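Local coordinates for protein D-galactonate dehydratase family member RspA (Pantoea ananatis, PDB 3T6C) that dehydrates D-gluconate to 2-dehydro-3-deoxy-D-gluconate with low activity in vitro, using one magnesium ion per subunit, at residues A[172-182]-A[241-250]. Sequence-based numbering, arbitrary orientation.
Sequences QYIRCQMGMYG and VELLHDAHER. With MG (magnesium ion), chain C; GCO (D-gluconic acid), chain D; EDO (1,2-ethanediol), chain G.
The side-chain amide of Q177 clasps the backbone of D246 from both ends: D246 N donates to OE1 of Q177 at 2.8 Å, on a lone pair in the carbonyl plane, while NE2 of Q177 gives a hydrogen to D246 O and another to M180 O. The bend at chi2 (-67°) sets this amide almost parallel to the H245 ring, the two planes only 6° apart, and displaced toward its ND1-CE1 side. H245 itself spans the strand ends, ND1 bonding C176 O at 2.9 Å almost straight and in the ring plane; its NE2 meets Y222. With its backbone held this way, D246 offers OD2 to the magnesium ion at 2.0 Å, joined there by E272, E298, a water and two gluconate oxygens, O1B and O2. R175, with CG anti to its own N, runs past D246 and grips the Y181 hydroxyl end-on with NH1 and NH2, both bonds nearly in the guanidinium plane. Y181 OH forms a very short hydrogen bond, 2.5 Å, to gluconate O3, and either could be the donor. Across one face of the Y181 ring lies the H248 imidazole in a face-to-face stack, centroids 3.8 Å apart and planes at 27°; M180 CG covers the opposite face. NE2 of H248 reaches gluconate O4 at 2.9 Å. Behind the site, strands 173-176 and 242-246 pair in parallel through four backbone hydrogen bonds from Q172 O to C176 N. Y173 lies alongside E242, CD2 against CB, whereas L243 CD2 packs against C176 SG on the other sheet face. These are neighbouring strands of the enolase-superfamily barrel: the end of one supplies the metal ligand D246, and the loops that follow supply Y181 and H248, proton donor/acceptors by inference from relatives.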
loop_
_atom_site.group_PDB
_atom_site.type_symbol
_atom_site.label_atom_id
_atom_site.label_comp_id
_atom_site.label_asym_id
_atom_site.label_seq_id
_atom_site.Cartn_x
_atom_site.Cartn_y
_atom_site.Cartn_z
ATOM N N GLN A 172 33.167 -20.366 16.781
ATOM C CA GLN A 172 33.236 -19.051 16.130
ATOM C C GLN A 172 31.955 -18.203 16.231
ATOM O O GLN A 172 31.925 -17.044 15.755
ATOM C CB GLN A 172 33.662 -19.261 14.683
ATOM C CG GLN A 172 34.988 -20.021 14.630
ATOM C CD GLN A 172 35.500 -20.217 13.200
ATOM O OE1 GLN A 172 34.966 -21.059 12.412
ATOM N NE2 GLN A 172 36.537 -19.511 12.886
ATOM N N TYR A 173 30.911 -18.790 16.817
ATOM C CA TYR A 173 29.598 -18.175 16.950
ATOM C C TYR A 173 29.120 -18.493 18.340
ATOM O O TYR A 173 29.064 -19.687 18.710
ATOM C CB TYR A 173 28.625 -18.786 15.938
ATOM C CG TYR A 173 29.044 -18.625 14.484
ATOM C CD1 TYR A 173 29.995 -19.477 13.924
ATOM C CD2 TYR A 173 28.436 -17.658 13.670
ATOM C CE1 TYR A 173 30.339 -19.351 12.619
ATOM C CE2 TYR A 173 28.796 -17.548 12.326
ATOM C CZ TYR A 173 29.746 -18.386 11.839
ATOM O OH TYR A 173 30.114 -18.289 10.509
ATOM N N ILE A 174 28.832 -17.453 19.119
ATOM C CA ILE A 174 28.540 -17.626 20.547
ATOM C C ILE A 174 27.336 -16.799 20.955
ATOM O O ILE A 174 27.332 -15.560 20.734
ATOM C CB ILE A 174 29.766 -17.218 21.373
ATOM C CG1 ILE A 174 30.945 -18.137 20.971
ATOM C CG2 ILE A 174 29.468 -17.425 22.872
ATOM C CD1 ILE A 174 32.253 -17.624 21.464
ATOM N N ARG A 175 26.318 -17.457 21.534
ATOM C CA ARG A 175 25.174 -16.718 22.092
ATOM C C ARG A 175 25.534 -16.293 23.513
ATOM O O ARG A 175 25.984 -17.129 24.300
ATOM C CB ARG A 175 23.946 -17.602 22.139
ATOM C CG ARG A 175 22.706 -16.802 22.547
ATOM C CD ARG A 175 21.501 -17.714 22.695
ATOM N NE ARG A 175 21.495 -18.345 24.015
ATOM C CZ ARG A 175 20.417 -18.954 24.482
ATOM N NH1 ARG A 175 19.340 -19.028 23.729
ATOM N NH2 ARG A 175 20.375 -19.443 25.727
ATOM N N CYS A 176 25.305 -15.037 23.848
ATOM C CA CYS A 176 25.662 -14.474 25.185
ATOM C C CYS A 176 24.423 -13.948 25.875
ATOM O O CYS A 176 23.755 -13.055 25.343
ATOM C CB CYS A 176 26.679 -13.323 25.048
ATOM S SG CYS A 176 28.235 -13.932 24.287
ATOM N N GLN A 177 24.099 -14.539 27.040
ATOM C CA GLN A 177 23.014 -14.104 27.901
ATOM C C GLN A 177 23.636 -13.766 29.248
ATOM O O GLN A 177 24.733 -14.279 29.587
ATOM C CB GLN A 177 22.005 -15.251 28.086
ATOM C CG GLN A 177 21.483 -15.919 26.814
ATOM C CD GLN A 177 20.603 -15.037 25.935
ATOM O OE1 GLN A 177 20.888 -14.882 24.744
ATOM N NE2 GLN A 177 19.506 -14.519 26.498
ATOM N N MET A 178 22.943 -12.970 30.044
ATOM C CA MET A 178 23.432 -12.758 31.399
ATOM C C MET A 178 22.230 -13.035 32.253
ATOM O O MET A 178 21.321 -12.216 32.329
ATOM C CB MET A 178 23.927 -11.306 31.504
ATOM C CG MET A 178 24.603 -10.981 32.813
ATOM S SD MET A 178 25.326 -9.290 32.714
ATOM C CE MET A 178 23.849 -8.291 32.532
ATOM N N GLY A 179 22.240 -14.175 32.951
ATOM C CA GLY A 179 20.998 -14.667 33.583
ATOM C C GLY A 179 19.971 -15.268 32.615
ATOM O O GLY A 179 18.736 -15.121 32.791
ATOM N N MET A 180 20.457 -15.960 31.588
ATOM C CA MET A 180 19.568 -16.600 30.589
ATOM C C MET A 180 18.466 -15.667 30.052
ATOM O O MET A 180 18.800 -14.620 29.500
ATOM C CB MET A 180 19.020 -17.954 31.043
ATOM C CG MET A 180 18.794 -18.902 29.829
ATOM S SD MET A 180 18.123 -20.467 30.393
ATOM C CE MET A 180 19.604 -21.296 30.948
ATOM N N TYR A 181 17.171 -16.015 30.199
ATOM C CA TYR A 181 16.087 -15.193 29.574
ATOM C C TYR A 181 15.471 -14.191 30.570
ATOM O O TYR A 181 15.113 -14.567 31.703
ATOM C CB TYR A 181 15.020 -16.122 28.980
ATOM C CG TYR A 181 15.625 -17.195 28.088
ATOM C CD1 TYR A 181 16.532 -16.848 27.080
ATOM C CD2 TYR A 181 15.286 -18.542 28.231
ATOM C CE1 TYR A 181 17.092 -17.763 26.291
ATOM C CE2 TYR A 181 15.872 -19.516 27.394
ATOM C CZ TYR A 181 16.772 -19.105 26.423
ATOM O OH TYR A 181 17.359 -20.047 25.569
ATOM N N GLY A 182 15.408 -12.914 30.205
ATOM C CA GLY A 182 14.887 -11.898 31.135
ATOM C C GLY A 182 15.838 -11.602 32.302
ATOM O O GLY A 182 15.517 -10.813 33.209
ATOM N N VAL A 241 34.872 -12.516 16.388
ATOM C CA VAL A 241 33.946 -13.559 16.800
ATOM C C VAL A 241 32.512 -13.116 16.528
ATOM O O VAL A 241 32.183 -11.941 16.667
ATOM C CB VAL A 241 34.143 -13.884 18.326
ATOM C CG1 VAL A 241 33.814 -12.687 19.180
ATOM C CG2 VAL A 241 33.350 -15.112 18.742
ATOM N N GLU A 242 31.634 -14.057 16.168
ATOM C CA GLU A 242 30.214 -13.694 15.999
ATOM C C GLU A 242 29.445 -13.902 17.289
ATOM O O GLU A 242 29.595 -14.957 17.922
ATOM C CB GLU A 242 29.590 -14.591 14.906
ATOM C CG GLU A 242 30.302 -14.406 13.539
ATOM C CD GLU A 242 30.118 -13.017 12.966
ATOM O OE1 GLU A 242 29.019 -12.442 13.160
ATOM O OE2 GLU A 242 31.047 -12.462 12.319
ATOM N N LEU A 243 28.642 -12.910 17.675
ATOM C CA LEU A 243 27.964 -12.944 18.969
ATOM C C LEU A 243 26.455 -12.836 18.717
ATOM O O LEU A 243 26.001 -12.115 17.827
ATOM C CB LEU A 243 28.409 -11.751 19.824
ATOM C CG LEU A 243 29.921 -11.738 20.244
ATOM C CD1 LEU A 243 30.177 -10.490 21.128
ATOM C CD2 LEU A 243 30.384 -12.997 20.935
ATOM N N LEU A 244 25.679 -13.583 19.480
ATOM C CA LEU A 244 24.215 -13.702 19.291
ATOM C C LEU A 244 23.535 -13.401 20.617
ATOM O O LEU A 244 24.143 -13.541 21.677
ATOM C CB LEU A 244 23.846 -15.149 18.884
ATOM C CG LEU A 244 24.304 -15.648 17.513
ATOM C CD1 LEU A 244 25.845 -15.869 17.388
ATOM C CD2 LEU A 244 23.562 -16.893 17.180
ATOM N N HIS A 245 22.274 -12.946 20.570
ATOM C CA HIS A 245 21.522 -12.738 21.811
ATOM C C HIS A 245 20.070 -13.139 21.576
ATOM O O HIS A 245 19.526 -12.870 20.496
ATOM C CB HIS A 245 21.592 -11.269 22.318
ATOM C CG HIS A 245 20.875 -11.078 23.624
ATOM N ND1 HIS A 245 21.335 -11.621 24.816
ATOM C CD2 HIS A 245 19.680 -10.501 23.901
ATOM C CE1 HIS A 245 20.458 -11.336 25.778
ATOM N NE2 HIS A 245 19.449 -10.670 25.249
ATOM N N ASP A 246 19.456 -13.765 22.582
ATOM C CA ASP A 246 18.055 -14.196 22.484
ATOM C C ASP A 246 17.195 -13.377 23.450
ATOM O O ASP A 246 17.320 -13.523 24.705
ATOM C CB ASP A 246 18.003 -15.700 22.853
ATOM C CG ASP A 246 16.646 -16.359 22.571
ATOM O OD1 ASP A 246 15.632 -15.669 22.312
ATOM O OD2 ASP A 246 16.603 -17.622 22.597
ATOM N N ALA A 247 16.337 -12.507 22.901
ATOM C CA ALA A 247 15.444 -11.699 23.758
ATOM C C ALA A 247 14.286 -12.540 24.281
ATOM O O ALA A 247 13.668 -12.158 25.255
ATOM C CB ALA A 247 14.919 -10.546 22.964
ATOM N N HIS A 248 13.991 -13.663 23.610
ATOM C CA HIS A 248 13.031 -14.674 24.125
ATOM C C HIS A 248 11.692 -14.082 24.532
ATOM O O HIS A 248 11.144 -14.391 25.594
ATOM C CB HIS A 248 13.653 -15.448 25.290
ATOM C CG HIS A 248 13.185 -16.876 25.410
ATOM N ND1 HIS A 248 11.949 -17.219 25.919
ATOM C CD2 HIS A 248 13.817 -18.043 25.137
ATOM C CE1 HIS A 248 11.831 -18.540 25.947
ATOM N NE2 HIS A 248 12.952 -19.066 25.472
ATOM N N GLU A 249 11.199 -13.179 23.670
ATOM C CA GLU A 249 9.876 -12.499 23.804
ATOM C C GLU A 249 9.650 -11.820 25.180
ATOM O O GLU A 249 8.500 -11.618 25.559
ATOM C CB GLU A 249 8.679 -13.445 23.456
ATOM C CG GLU A 249 8.522 -14.722 24.363
ATOM C CD GLU A 249 7.319 -15.641 24.011
ATOM O OE1 GLU A 249 6.599 -15.347 23.030
ATOM O OE2 GLU A 249 7.093 -16.629 24.774
ATOM N N ARG A 250 10.733 -11.410 25.860
ATOM C CA ARG A 250 10.613 -10.967 27.254
ATOM C C ARG A 250 10.367 -9.483 27.429
ATOM O O ARG A 250 10.339 -9.003 28.562
ATOM C CB ARG A 250 11.873 -11.362 28.039
ATOM C CG ARG A 250 11.978 -12.839 28.297
ATOM C CD ARG A 250 10.956 -13.268 29.319
ATOM N NE ARG A 250 11.043 -14.700 29.690
ATOM C CZ ARG A 250 11.193 -15.165 30.925
ATOM N NH1 ARG A 250 11.336 -14.353 31.981
ATOM N NH2 ARG A 250 11.176 -16.490 31.110
HETATM MG MG MG C . 15.493 -18.993 21.562
HETATM C C1 GCO D . 16.680 -21.539 22.368
HETATM C C2 GCO D . 15.346 -21.568 23.015
HETATM C C3 GCO D . 15.211 -22.564 24.151
HETATM C C4 GCO D . 13.760 -22.721 24.557
HETATM C C5 GCO D . 13.487 -24.155 24.938
HETATM C C6 GCO D . 12.044 -24.411 25.338
HETATM O O1A GCO D . 17.458 -22.537 22.385
HETATM O O1B GCO D . 16.974 -20.526 21.652
HETATM O O2 GCO D . 14.918 -20.250 23.239
HETATM O O3 GCO D . 15.995 -22.083 25.179
HETATM O O4 GCO D . 13.523 -21.859 25.656
HETATM O O5 GCO D . 13.809 -24.959 23.866
HETATM O O6 GCO D . 11.757 -25.757 25.664
HETATM C C1 EDO G . 15.863 -11.090 37.421
HETATM O O1 EDO G . 16.852 -11.206 38.450
HETATM C C2 EDO G . 15.842 -9.637 36.929
HETATM O O2 EDO G . 15.286 -9.579 35.593
HETATM O O HOH W 1 15.802 -12.892 27.367
HETATM O O HOH W 2 13.926 -17.634 21.862
#